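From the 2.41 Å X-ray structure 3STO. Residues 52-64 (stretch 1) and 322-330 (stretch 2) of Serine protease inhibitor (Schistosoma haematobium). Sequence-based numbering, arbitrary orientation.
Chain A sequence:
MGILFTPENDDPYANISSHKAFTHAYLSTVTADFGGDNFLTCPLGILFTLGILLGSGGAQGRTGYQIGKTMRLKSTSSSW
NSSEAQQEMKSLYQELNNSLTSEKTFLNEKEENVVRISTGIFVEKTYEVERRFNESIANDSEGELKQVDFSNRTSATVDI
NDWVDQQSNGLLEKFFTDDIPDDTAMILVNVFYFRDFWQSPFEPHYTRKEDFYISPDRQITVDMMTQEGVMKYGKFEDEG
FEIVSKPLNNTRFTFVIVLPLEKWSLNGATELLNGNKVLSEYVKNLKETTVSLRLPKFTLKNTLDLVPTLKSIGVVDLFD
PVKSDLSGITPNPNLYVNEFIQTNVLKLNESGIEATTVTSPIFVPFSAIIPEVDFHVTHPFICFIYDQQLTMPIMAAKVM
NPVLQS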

# COMPACT_ATOMS: atom_id res chain seq x y z
N ILE A 52 -7.39 -11.29 7.69
CA ILE A 52 -8.79 -11.44 8.03
C ILE A 52 -9.25 -12.93 7.94
O ILE A 52 -9.98 -13.42 8.81
CB ILE A 52 -9.66 -10.50 7.21
CG1 ILE A 52 -10.91 -10.12 7.98
CG2 ILE A 52 -9.98 -11.08 5.84
CD1 ILE A 52 -11.59 -8.93 7.39
N LEU A 53 -8.76 -13.66 6.94
CA LEU A 53 -9.12 -15.07 6.74
C LEU A 53 -8.68 -15.96 7.91
O LEU A 53 -9.40 -16.85 8.32
CB LEU A 53 -8.55 -15.59 5.42
CG LEU A 53 -9.09 -14.84 4.20
CD1 LEU A 53 -8.48 -15.37 2.93
CD2 LEU A 53 -10.60 -14.95 4.14
N LEU A 54 -7.51 -15.69 8.45
CA LEU A 54 -7.05 -16.38 9.64
C LEU A 54 -7.66 -15.82 10.94
O LEU A 54 -7.94 -16.57 11.88
CB LEU A 54 -5.52 -16.29 9.71
CG LEU A 54 -4.88 -16.86 10.96
CD1 LEU A 54 -5.26 -18.34 11.11
CD2 LEU A 54 -3.40 -16.69 10.89
N GLY A 55 -7.84 -14.51 11.02
CA GLY A 55 -8.34 -13.88 12.23
C GLY A 55 -9.80 -14.22 12.44
O GLY A 55 -10.27 -14.28 13.56
N SER A 56 -10.51 -14.48 11.35
CA SER A 56 -11.95 -14.71 11.43
C SER A 56 -12.32 -16.16 11.67
O SER A 56 -13.52 -16.49 11.72
CB SER A 56 -12.62 -14.26 10.12
OG SER A 56 -12.35 -15.18 9.07
N GLY A 57 -11.33 -17.04 11.78
CA GLY A 57 -11.58 -18.48 11.78
C GLY A 57 -11.82 -19.14 10.41
O GLY A 57 -11.97 -20.35 10.32
N GLY A 58 -11.87 -18.35 9.35
CA GLY A 58 -12.10 -18.87 8.02
C GLY A 58 -11.09 -19.92 7.54
O GLY A 58 -11.47 -20.96 7.00
N ALA A 59 -9.80 -19.64 7.73
CA ALA A 59 -8.75 -20.48 7.18
C ALA A 59 -8.29 -21.47 8.22
O ALA A 59 -7.92 -21.10 9.33
CB ALA A 59 -7.58 -19.63 6.71
N GLN A 60 -8.29 -22.76 7.87
CA GLN A 60 -7.99 -23.77 8.86
C GLN A 60 -6.88 -24.67 8.41
O GLN A 60 -6.44 -24.62 7.27
CB GLN A 60 -9.26 -24.58 9.15
CG GLN A 60 -10.33 -23.79 9.89
CD GLN A 60 -10.02 -23.65 11.36
OE1 GLN A 60 -8.93 -24.02 11.84
NE2 GLN A 60 -10.99 -23.14 12.09
N GLY A 61 -6.48 -25.57 9.30
CA GLY A 61 -5.45 -26.53 8.99
C GLY A 61 -4.21 -25.85 8.45
O GLY A 61 -3.78 -24.83 8.96
N ARG A 62 -3.65 -26.44 7.41
CA ARG A 62 -2.41 -26.01 6.82
C ARG A 62 -2.57 -24.66 6.05
O ARG A 62 -1.63 -23.87 5.92
CB ARG A 62 -1.91 -27.14 5.90
CG ARG A 62 -0.47 -26.98 5.42
CD ARG A 62 0.07 -28.29 4.92
NE ARG A 62 0.72 -28.14 3.63
CZ ARG A 62 0.18 -28.50 2.47
NH1 ARG A 62 -1.03 -29.04 2.45
NH2 ARG A 62 0.86 -28.31 1.34
N THR A 63 -3.78 -24.39 5.57
CA THR A 63 -4.12 -23.11 4.96
C THR A 63 -3.96 -21.94 5.96
O THR A 63 -3.31 -20.96 5.66
CB THR A 63 -5.55 -23.14 4.41
OG1 THR A 63 -5.68 -24.26 3.52
CG2 THR A 63 -5.88 -21.86 3.67
N GLY A 64 -4.53 -22.06 7.15
CA GLY A 64 -4.35 -21.02 8.15
C GLY A 64 -2.93 -20.98 8.68
O GLY A 64 -2.42 -19.92 9.05
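Stretch 2, residues 322-330: VKSDLSGIT

Stretch 2 has no regular helix or strand. It lies against the turn and loop that follow the helix ending near Gly55, and reaches the helical residues that come next. The two stretches run in opposite directions here: CA of Gly58 is 3.9 Å from CA of Gly328, CA of Ala59 is 4.7 Å from CA of Leu326, and CA of Gln60 is 5.4 Å from CA of Asp325. Together the stretches bury 477 Å².

Three direct hydrogen bonds join them. The straightest runs from Gln60 N to Asp325 O, 2.8 Å, with an angle of 169° at the hydrogen. Asp325 N donates to Thr63 OG1 at 2.9 Å. The backbone N and O of Asp325 are thus both satisfied by stretch 1. The third bond, Gly328 N to Gly58 O at 3.2 Å, is weak, with an angle of 131°. Gly58 O also receives a CA-H contact from Leu326 CA at 3.3 Å.

Thr63 OG1 is used twice. Thr63 OG1 accepts from Asp325 N and donates to water 1 at 2.7 Å. The same water donates to Lys323 O at 2.5 Å, so the hydroxyl reaches Asp325 directly and Lys323 through the water.

Asp325 OD1 accepts two hydrogen bonds from its own stretch. Ser327 OG donates to Asp325 OD1 at 2.9 Å, and Ser327 N adds a weak bond to Asp325 OD1 at 3.3 Å. Leu326 O accepts from Ile329 N at 2.9 Å and from Thr330 N at 3.1 Å, which folds the end of stretch 2 into a turn. In stretch 1, Ala59 N donates to Leu53 O at 2.9 Å, and Gly58 N to Ser56 OG at 3.2 Å.

The shortest of the three CA-CA distances is between two glycines, Gly58 and Gly328. Gly57 leaves the helix with positive phi. Gly57 O meets Gly328 CA at 3.3 Å in a nearly linear CA-H contact. A CB on Gly328 would clash with Gly57 O and Gly58 CA. Gly58 CA packs on Ile329 CG1 at 3.6 Å, and a CB on Gly58 would clash with that same CG1.

Apolar contacts complete the fit. Ala59 CB lies 4.0 Å from Leu326 CD1, and Leu53 CD2 lies 4.2 Å from Ile329 CD1. The Gln60 side chain starts toward stretch 2, with CB 3.4 Å from Asp325 OD1, but its amide end leads away. Lys323 is modelled only to CG; its CB is 4.4 Å from Arg62 NH1.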

# COMPACT_ATOMS: atom_id res chain seq x y z
N VAL A 322 -7.46 -28.26 -4.34
CA VAL A 322 -7.29 -29.51 -3.62
C VAL A 322 -6.96 -29.29 -2.15
O VAL A 322 -7.60 -29.86 -1.26
CB VAL A 322 -6.18 -30.39 -4.25
CG1 VAL A 322 -5.86 -31.54 -3.33
CG2 VAL A 322 -6.60 -30.89 -5.61
N LYS A 323 -5.94 -28.48 -1.91
CA LYS A 323 -5.37 -28.31 -0.58
C LYS A 323 -6.15 -27.31 0.29
O LYS A 323 -6.07 -27.36 1.50
CB LYS A 323 -3.91 -27.85 -0.71
CG LYS A 323 -3.04 -28.65 -1.68
N SER A 324 -6.92 -26.43 -0.33
CA SER A 324 -7.58 -25.33 0.39
C SER A 324 -8.48 -25.79 1.52
O SER A 324 -9.39 -26.56 1.29
CB SER A 324 -8.43 -24.50 -0.58
OG SER A 324 -8.89 -23.32 0.07
N ASP A 325 -8.23 -25.27 2.72
CA ASP A 325 -9.07 -25.53 3.88
C ASP A 325 -9.73 -24.23 4.40
O ASP A 325 -9.22 -23.57 5.32
CB ASP A 325 -8.27 -26.25 5.00
CG ASP A 325 -9.18 -26.84 6.12
OD1 ASP A 325 -10.30 -26.32 6.36
OD2 ASP A 325 -8.78 -27.84 6.77
N LEU A 326 -10.88 -23.88 3.80
CA LEU A 326 -11.71 -22.76 4.26
C LEU A 326 -13.00 -23.27 4.93
O LEU A 326 -14.10 -22.75 4.71
CB LEU A 326 -12.03 -21.76 3.14
CG LEU A 326 -11.00 -20.71 2.61
CD1 LEU A 326 -10.06 -20.24 3.68
CD2 LEU A 326 -10.23 -21.18 1.39
N SER A 327 -12.84 -24.27 5.77
CA SER A 327 -14.00 -24.90 6.37
C SER A 327 -14.62 -23.97 7.39
O SER A 327 -15.77 -24.15 7.77
CB SER A 327 -13.61 -26.25 6.99
OG SER A 327 -12.68 -26.07 8.04
N GLY A 328 -13.87 -22.97 7.84
CA GLY A 328 -14.40 -21.94 8.73
C GLY A 328 -15.36 -20.99 8.02
O GLY A 328 -16.12 -20.27 8.65
N ILE A 329 -15.32 -20.99 6.69
CA ILE A 329 -16.19 -20.13 5.89
C ILE A 329 -17.39 -20.88 5.29
O ILE A 329 -18.51 -20.36 5.25
CB ILE A 329 -15.41 -19.50 4.70
CG1 ILE A 329 -14.28 -18.59 5.19
CG2 ILE A 329 -16.36 -18.76 3.76
CD1 ILE A 329 -13.37 -18.09 4.05
N THR A 330 -17.14 -22.11 4.84
CA THR A 330 -18.16 -22.92 4.18
C THR A 330 -17.97 -24.43 4.42
O THR A 330 -16.85 -24.94 4.42
CB THR A 330 -18.16 -22.64 2.66
OG1 THR A 330 -19.21 -23.39 2.01
CG2 THR A 330 -16.85 -23.05 2.07
O HOH W 1 -4.77 -26.84 3.62